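Local coordinates for HicB3 antitoxin (Yersinia pestis, PDB 4P7D), which is the antitoxin of a HicAB-type toxin-antitoxin pair and probably neutralises its HicA toxin and binds DNA to control expression of their operon, at residues M1-F6 / P55-P60; K36-A41 / G80-D85. All coordinates share one frame; numbering follows the deposited sequence.

Contact 1. Residues M1-F6 / P55-P60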
HETATM    1  N   MSE B   1       2.633   2.649 -16.081  1.00 58.85           N
HETATM    2  CA  MSE B   1       3.701   1.689 -15.876  1.00 55.18           C
HETATM    3  C   MSE B   1       4.980   2.286 -16.406  1.00 49.48           C
HETATM    4  O   MSE B   1       4.959   3.036 -17.362  1.00 60.15           O
HETATM    5  CB  MSE B   1       3.376   0.344 -16.540  1.00 57.51           C
HETATM    6  CG  MSE B   1       3.166   0.405 -18.044  1.00 66.13           C
HETATM    7 SE   MSE B   1       2.405  -1.242 -18.876  1.00 84.89          SE
HETATM    8  CE  MSE B   1       0.625  -0.984 -18.243  1.00 67.10           C
ATOM      9  N   ILE B   2       6.094   1.965 -15.766  1.00 50.45           N
ATOM     10  CA  ILE B   2       7.349   2.661 -16.015  1.00 46.58           C
ATOM     11  C   ILE B   2       8.365   1.749 -16.671  1.00 51.89           C
ATOM     12  O   ILE B   2       8.736   0.709 -16.112  1.00 56.01           O
ATOM     13  CB  ILE B   2       7.964   3.211 -14.710  1.00 40.68           C
ATOM     14  CG1 ILE B   2       7.018   4.200 -14.047  1.00 43.13           C
ATOM     15  CG2 ILE B   2       9.306   3.857 -14.980  1.00 40.22           C
ATOM     16  CD1 ILE B   2       7.436   4.568 -12.645  1.00 49.30           C
ATOM     17  N   TYR B   3       8.821   2.139 -17.856  1.00 53.63           N
ATOM     18  CA  TYR B   3       9.838   1.369 -18.555  1.00 46.54           C
ATOM     19  C   TYR B   3      11.192   2.049 -18.512  1.00 46.77           C
ATOM     20  O   TYR B   3      11.284   3.276 -18.613  1.00 46.53           O
ATOM     21  CB  TYR B   3       9.443   1.168 -19.994  1.00 45.53           C
ATOM     22  CG  TYR B   3       8.203   0.376 -20.219  1.00 47.96           C
ATOM     23  CD1 TYR B   3       8.236  -1.009 -20.214  1.00 52.30           C
ATOM     24  CD2 TYR B   3       7.007   1.004 -20.504  1.00 56.89           C
ATOM     25  CE1 TYR B   3       7.102  -1.760 -20.463  1.00 52.10           C
ATOM     26  CE2 TYR B   3       5.864   0.269 -20.756  1.00 65.22           C
ATOM     27  CZ  TYR B   3       5.921  -1.116 -20.738  1.00 57.37           C
ATOM     28  OH  TYR B   3       4.791  -1.842 -20.990  1.00 51.35           O
ATOM     29  N   PRO B   4      12.256   1.251 -18.398  1.00 50.46           N
ATOM     30  CA  PRO B   4      13.655   1.711 -18.353  1.00 48.97           C
ATOM     31  C   PRO B   4      14.183   2.162 -19.701  1.00 45.62           C
ATOM     32  O   PRO B   4      13.744   1.606 -20.707  1.00 47.32           O
ATOM     33  CB  PRO B   4      14.418   0.460 -17.884  1.00 52.77           C
ATOM     34  CG  PRO B   4      13.580  -0.679 -18.313  1.00 48.47           C
ATOM     35  CD  PRO B   4      12.148  -0.209 -18.248  1.00 50.11           C
ATOM     36  N   ILE B   5      15.096   3.138 -19.725  1.00 48.56           N
ATOM     37  CA  ILE B   5      15.849   3.485 -20.949  1.00 43.87           C
ATOM     38  C   ILE B   5      17.296   3.797 -20.632  1.00 46.97           C
ATOM     39  O   ILE B   5      17.588   4.264 -19.520  1.00 48.67           O
ATOM     40  CB  ILE B   5      15.276   4.692 -21.681  1.00 38.27           C
ATOM     41  CG1 ILE B   5      15.045   5.832 -20.706  1.00 41.23           C
ATOM     42  CG2 ILE B   5      13.980   4.345 -22.392  1.00 43.55           C
ATOM     43  CD1 ILE B   5      14.930   7.161 -21.366  1.00 50.23           C
ATOM     44  N   PHE B   6      18.200   3.518 -21.580  1.00 44.54           N
ATOM     45  CA  PHE B   6      19.580   4.003 -21.475  1.00 43.88           C
ATOM     46  C   PHE B   6      19.767   5.218 -22.379  1.00 45.63           C
ATOM     47  O   PHE B   6      19.287   5.254 -23.508  1.00 47.56           O
ATOM     48  CB  PHE B   6      20.617   2.943 -21.850  1.00 43.88           C
ATOM     49  CG  PHE B   6      20.641   1.738 -20.952  1.00 50.35           C
ATOM     50  CD1 PHE B   6      20.084   1.768 -19.685  1.00 52.22           C
ATOM     51  CD2 PHE B   6      21.232   0.549 -21.386  1.00 57.62           C
ATOM     52  CE1 PHE B   6      20.115   0.631 -18.863  1.00 50.08           C
ATOM     53  CE2 PHE B   6      21.258  -0.593 -20.562  1.00 55.31           C
ATOM     54  CZ  PHE B   6      20.705  -0.542 -19.302  1.00 45.06           C
ATOM     55  N   PRO B  55      -0.757  -7.155 -26.365  1.00 72.10           N
ATOM     56  CA  PRO B  55      -0.710  -6.448 -25.081  1.00 64.03           C
ATOM     57  C   PRO B  55       0.615  -5.723 -24.858  1.00 54.28           C
ATOM     58  O   PRO B  55       1.630  -6.127 -25.400  1.00 54.44           O
ATOM     59  CB  PRO B  55      -0.896  -7.583 -24.064  1.00 66.67           C
ATOM     60  CG  PRO B  55      -0.269  -8.794 -24.731  1.00 54.77           C
ATOM     61  CD  PRO B  55      -0.368  -8.576 -26.235  1.00 67.49           C
ATOM     62  N   LEU B  56       0.599  -4.661 -24.066  1.00 56.03           N
ATOM     63  CA  LEU B  56       1.835  -4.023 -23.637  1.00 55.68           C
ATOM     64  C   LEU B  56       2.643  -5.030 -22.832  1.00 56.17           C
ATOM     65  O   LEU B  56       2.068  -5.862 -22.128  1.00 55.26           O
ATOM     66  CB  LEU B  56       1.552  -2.781 -22.787  1.00 53.96           C
ATOM     67  CG  LEU B  56       0.772  -1.582 -23.335  1.00 55.99           C
ATOM     68  CD1 LEU B  56       0.498  -0.631 -22.180  1.00 60.66           C
ATOM     69  CD2 LEU B  56       1.503  -0.851 -24.456  1.00 48.85           C
ATOM     70  N   PRO B  57       3.976  -4.973 -22.939  1.00 56.11           N
ATOM     71  CA  PRO B  57       4.766  -5.913 -22.139  1.00 53.73           C
ATOM     72  C   PRO B  57       4.734  -5.533 -20.672  1.00 51.19           C
ATOM     73  O   PRO B  57       4.496  -4.394 -20.303  1.00 48.75           O
ATOM     74  CB  PRO B  57       6.169  -5.777 -22.709  1.00 52.21           C
ATOM     75  CG  PRO B  57       6.188  -4.377 -23.266  1.00 53.01           C
ATOM     76  CD  PRO B  57       4.815  -4.114 -23.789  1.00 45.59           C
ATOM     77  N   SER B  58       4.943  -6.520 -19.824  1.00 64.72           N
ATOM     78  CA  SER B  58       4.974  -6.272 -18.398  1.00 59.52           C
ATOM     79  C   SER B  58       6.305  -5.575 -18.097  1.00 54.64           C
ATOM     80  O   SER B  58       7.342  -5.959 -18.638  1.00 58.86           O
ATOM     81  CB  SER B  58       4.793  -7.591 -17.637  1.00 53.61           C
ATOM     82  OG  SER B  58       4.627  -7.376 -16.262  1.00 59.20           O
ATOM     83  N   PRO B  59       6.275  -4.520 -17.274  1.00 54.70           N
ATOM     84  CA  PRO B  59       7.482  -3.759 -16.919  1.00 51.31           C
ATOM     85  C   PRO B  59       8.285  -4.445 -15.817  1.00 53.85           C
ATOM     86  O   PRO B  59       7.718  -5.135 -14.976  1.00 55.94           O
ATOM     87  CB  PRO B  59       6.920  -2.425 -16.445  1.00 52.56           C
ATOM     88  CG  PRO B  59       5.592  -2.785 -15.849  1.00 56.39           C
ATOM     89  CD  PRO B  59       5.065  -3.966 -16.643  1.00 60.12           C
ATOM     90  N   PRO B  60       9.603  -4.258 -15.817  1.00 51.49           N
ATOM     91  CA  PRO B  60      10.476  -5.023 -14.924  1.00 53.25           C
ATOM     92  C   PRO B  60      10.305  -4.643 -13.473  1.00 53.17           C
ATOM     93  O   PRO B  60       9.797  -3.566 -13.164  1.00 50.71           O
ATOM     94  CB  PRO B  60      11.881  -4.650 -15.401  1.00 50.79           C
ATOM     95  CG  PRO B  60      11.713  -3.315 -15.993  1.00 44.76           C
ATOM     96  CD  PRO B  60      10.352  -3.271 -16.608  1.00 51.16           C
TER

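Contact 2. Residues K36-A41 / G80-D85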
ATOM      1  N   LYS B  36       9.905  12.483 -24.236  1.00 52.12           N
ATOM      2  CA  LYS B  36       8.997  12.697 -25.359  1.00 55.06           C
ATOM      3  C   LYS B  36       9.476  11.926 -26.567  1.00 57.80           C
ATOM      4  O   LYS B  36       8.711  11.205 -27.198  1.00 63.27           O
ATOM      5  CB  LYS B  36       8.864  14.176 -25.722  1.00 65.54           C
ATOM      6  CG  LYS B  36       8.094  14.377 -27.012  1.00 65.23           C
ATOM      7  CD  LYS B  36       7.407  15.730 -27.116  1.00 73.36           C
ATOM      8  CE  LYS B  36       6.540  15.764 -28.381  1.00 85.61           C
ATOM      9  NZ  LYS B  36       5.911  17.085 -28.648  1.00 93.93           N
ATOM     10  N   ASN B  37      10.750  12.070 -26.887  1.00 56.14           N
ATOM     11  CA  ASN B  37      11.298  11.350 -28.022  1.00 57.98           C
ATOM     12  C   ASN B  37      11.195   9.852 -27.845  1.00 52.76           C
ATOM     13  O   ASN B  37      10.833   9.141 -28.772  1.00 58.55           O
ATOM     14  CB  ASN B  37      12.747  11.752 -28.255  1.00 55.96           C
ATOM     15  CG  ASN B  37      12.874  13.072 -28.988  1.00 55.68           C
ATOM     16  OD1 ASN B  37      11.875  13.733 -29.307  1.00 55.46           O
ATOM     17  ND2 ASN B  37      14.110  13.474 -29.247  1.00 51.78           N
ATOM     18  N   ALA B  38      11.500   9.388 -26.641  1.00 53.84           N
ATOM     19  CA  ALA B  38      11.466   7.964 -26.302  1.00 55.15           C
ATOM     20  C   ALA B  38      10.094   7.300 -26.493  1.00 54.57           C
ATOM     21  O   ALA B  38       9.970   6.318 -27.215  1.00 55.04           O
ATOM     22  CB  ALA B  38      11.935   7.772 -24.869  1.00 49.06           C
ATOM     23  N   GLU B  39       9.070   7.822 -25.827  1.00 59.43           N
ATOM     24  CA  GLU B  39       7.731   7.244 -25.921  1.00 55.03           C
ATOM     25  C   GLU B  39       7.259   7.178 -27.369  1.00 52.48           C
ATOM     26  O   GLU B  39       6.679   6.196 -27.791  1.00 63.21           O
ATOM     27  CB  GLU B  39       6.746   8.036 -25.060  1.00 50.72           C
ATOM     28  CG  GLU B  39       5.322   7.573 -25.177  1.00 45.10           C
ATOM     29  CD  GLU B  39       4.424   8.082 -24.062  1.00 57.80           C
ATOM     30  OE1 GLU B  39       4.805   9.044 -23.362  1.00 64.80           O
ATOM     31  OE2 GLU B  39       3.324   7.513 -23.878  1.00 57.97           O
ATOM     32  N   GLU B  40       7.541   8.215 -28.139  1.00 61.66           N
ATOM     33  CA  GLU B  40       7.201   8.223 -29.549  1.00 58.81           C
ATOM     34  C   GLU B  40       7.865   7.059 -30.297  1.00 61.96           C
ATOM     35  O   GLU B  40       7.232   6.411 -31.131  1.00 66.63           O
ATOM     36  CB  GLU B  40       7.596   9.561 -30.166  1.00 59.38           C
ATOM     37  CG  GLU B  40       7.512   9.586 -31.676  1.00 70.76           C
ATOM     38  CD  GLU B  40       8.888   9.548 -32.338  1.00 79.18           C
ATOM     39  OE1 GLU B  40       9.827  10.221 -31.836  1.00 70.93           O
ATOM     40  OE2 GLU B  40       9.033   8.813 -33.347  1.00 81.29           O
ATOM     41  N   ALA B  41       9.130   6.776 -29.987  1.00 58.69           N
ATOM     42  CA  ALA B  41       9.835   5.638 -30.598  1.00 55.52           C
ATOM     43  C   ALA B  41       9.191   4.340 -30.160  1.00 62.60           C
ATOM     44  O   ALA B  41       9.015   3.407 -30.944  1.00 68.15           O
ATOM     45  CB  ALA B  41      11.295   5.637 -30.224  1.00 51.56           C
ATOM     46  N   GLY B  80      17.201   6.195 -17.487  1.00 36.44           N
ATOM     47  CA  GLY B  80      16.133   7.166 -17.604  1.00 44.67           C
ATOM     48  C   GLY B  80      14.847   6.396 -17.521  1.00 43.75           C
ATOM     49  O   GLY B  80      14.901   5.180 -17.545  1.00 44.68           O
ATOM     50  N   PHE B  81      13.706   7.082 -17.457  1.00 45.35           N
ATOM     51  CA  PHE B  81      12.432   6.427 -17.153  1.00 41.04           C
ATOM     52  C   PHE B  81      11.311   6.941 -18.020  1.00 41.73           C
ATOM     53  O   PHE B  81      10.998   8.119 -17.990  1.00 45.46           O
ATOM     54  CB  PHE B  81      12.042   6.629 -15.679  1.00 34.39           C
ATOM     55  CG  PHE B  81      13.167   6.420 -14.727  1.00 37.69           C
ATOM     56  CD1 PHE B  81      13.410   5.176 -14.186  1.00 44.48           C
ATOM     57  CD2 PHE B  81      14.011   7.465 -14.387  1.00 47.08           C
ATOM     58  CE1 PHE B  81      14.478   4.985 -13.306  1.00 47.39           C
ATOM     59  CE2 PHE B  81      15.091   7.275 -13.523  1.00 47.48           C
ATOM     60  CZ  PHE B  81      15.320   6.038 -12.975  1.00 39.86           C
ATOM     61  N   VAL B  82      10.684   6.058 -18.777  1.00 43.31           N
ATOM     62  CA  VAL B  82       9.509   6.463 -19.519  1.00 41.48           C
ATOM     63  C   VAL B  82       8.261   5.947 -18.871  1.00 48.89           C
ATOM     64  O   VAL B  82       8.099   4.744 -18.647  1.00 52.55           O
ATOM     65  CB  VAL B  82       9.551   5.981 -20.924  1.00 43.93           C
ATOM     66  CG1 VAL B  82       8.173   6.105 -21.543  1.00 45.76           C
ATOM     67  CG2 VAL B  82      10.569   6.796 -21.660  1.00 48.93           C
ATOM     68  N   GLU B  83       7.375   6.874 -18.555  1.00 56.36           N
ATOM     69  CA  GLU B  83       6.150   6.528 -17.879  1.00 55.21           C
ATOM     70  C   GLU B  83       5.048   6.398 -18.909  1.00 55.44           C
ATOM     71  O   GLU B  83       4.882   7.250 -19.771  1.00 56.95           O
ATOM     72  CB  GLU B  83       5.808   7.569 -16.829  1.00 51.13           C
ATOM     73  CG  GLU B  83       4.544   7.260 -16.074  1.00 63.10           C
ATOM     74  CD  GLU B  83       4.520   7.948 -14.722  1.00 75.83           C
ATOM     75  OE1 GLU B  83       4.950   9.124 -14.664  1.00 81.71           O
ATOM     76  OE2 GLU B  83       4.098   7.311 -13.725  1.00 75.40           O
ATOM     77  N   ILE B  84       4.304   5.312 -18.821  1.00 57.06           N
ATOM     78  CA  ILE B  84       3.292   5.009 -19.810  1.00 60.03           C
ATOM     79  C   ILE B  84       1.960   4.699 -19.151  1.00 62.03           C
ATOM     80  O   ILE B  84       1.904   3.983 -18.154  1.00 56.72           O
ATOM     81  CB  ILE B  84       3.745   3.830 -20.691  1.00 58.74           C
ATOM     82  CG1 ILE B  84       4.611   4.370 -21.831  1.00 56.94           C
ATOM     83  CG2 ILE B  84       2.550   3.023 -21.203  1.00 56.32           C
ATOM     84  CD1 ILE B  84       5.344   3.317 -22.582  1.00 59.30           C
ATOM     85  N   ASP B  85       0.894   5.267 -19.705  1.00 64.87           N
ATOM     86  CA  ASP B  85      -0.457   4.939 -19.287  1.00 56.31           C
ATOM     87  C   ASP B  85      -1.060   3.930 -20.250  1.00 58.34           C
ATOM     88  O   ASP B  85      -1.296   4.228 -21.418  1.00 63.43           O
ATOM     89  CB  ASP B  85      -1.312   6.195 -19.212  1.00 59.01           C
ATOM     90  CG  ASP B  85      -2.664   5.941 -18.591  1.00 73.03           C
ATOM     91  OD1 ASP B  85      -2.852   4.871 -17.955  1.00 65.58           O
ATOM     92  OD2 ASP B  85      -3.538   6.824 -18.733  1.00 78.55           O
TER

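Contact 1. Residues M1-F6 / P55-P60
Tyr3 and Met1 reach across to the uneven, proline-rich segment Leu56-Pro60, whose backbone torsions fall in the polyproline II region. Measured end to end, residues 1-4 and 56-60 run 59° apart, and the two segments bury 333 Å² between them. Tyr3 supplies the one hydrogen bond: Tyr3 OH donates to Pro57 O at 2.7 Å, with a C=O...O angle of 143° and the donor tilted somewhat from the carbonyl plane. Pro57 O sits at the ring edge, near its plane, while the Tyr3 side chain crosses that of Pro57 at about a right angle. Tyr3 CE1 rests on Pro57 CG at 3.9 Å, and Pro59 CB approaches the same ring atom obliquely at 4.1 Å. Pro59 is the bump between Met1 and Tyr3: Pro59 CG meets Met1 CB at 3.9 Å, and Pro59 CB meets Ile2 O at 3.6 Å. In Met1, a selenomethionine, chi1 (60°) and an extended chi2 carry SE to 3.9 Å from Leu56 CD1, and the bend at chi3 swings CE to the same methyl. Farther along, the pyrrolidine rings of Pro4 and Pro60 meet at their outer atoms, Pro4 CD lying 3.9 Å from Pro60 CG; both also pack on Phe31 of the second subunit. Leu56 lies between helices 34-47 and 86-89, touching Phe42 and Tyr89, while strand 2-8 pairs with strand 78-83, Tyr3 with Val82.

Contact 2. Residues K36-A41 / G80-D85
A helix laid across the face of an antiparallel sheet is the motif here: helix 34-47 packs through Ala38 and Glu39 on Val82 and Ile84, at the end of strand 78-83 and just beyond it. This alpha/beta layering is consistent with the partial RNase H-like fold described for HicB antitoxins. The short axes approach to 8.7 Å and cross at -58°, and the interface is small, 158 Å². Its apolar centre is one methyl on another, Ala38 CB to Val82 CG2 at 3.6 Å. Val82 straddles the helix surface: with CG1 anti to the backbone N (chi1 165°), CG2 is directed at Ala38 while Val82 CG1 lies 4.3 Å from Glu39 CB. Ala38 also touches Phe26 of strand 25-28, so this turn of the helix spans the two outermost strands of the sheet within the chain. No hydrogen bond joins the two segments. Side chains alternate along the strand: Val82 faces the helix, whereas Glu83 points away from it. Outside the two segments, Glu83 OE2 forms a salt bridge with Lys36 NZ of the second subunit, and Phe81 packs on Phe81 of that same subunit. Glu39 is stretched out along its length (chi1 176°), which brings the carboxylate alongside Glu83 and Ile84, where the strand ends. The Glu39 and Ile84 side chains pass at a slant, and Glu39 OE2 is hydrogen-bonded to Tyr89 OH of helix 86-89 and lies 4.0 Å from Ile84 CG1.

Overall arrangement
Contacts 1 and 2 have centres 10 Å apart and share one antiparallel sheet, in which strands 2-8 and 78-83 are neighbours. Their segments alternate along the chain, 1-6, 36-41, 55-60, then 80-85, so the contacts cross in sequence. Backbone pairing joins them directly, Met1 O to Ile84 N and Tyr3 N to Val82 O each at 2.8 Å, probably hydrogen bonds, and Tyr3 CD2 packs on Ile84 CD1 at 3.5 Å. Contact 1 lies near the centre of the chain and contact 2 farther out, beside an outermost strand. Residues of both strands, such as Pro4 and Glu83, also contribute to the contact with the second subunit.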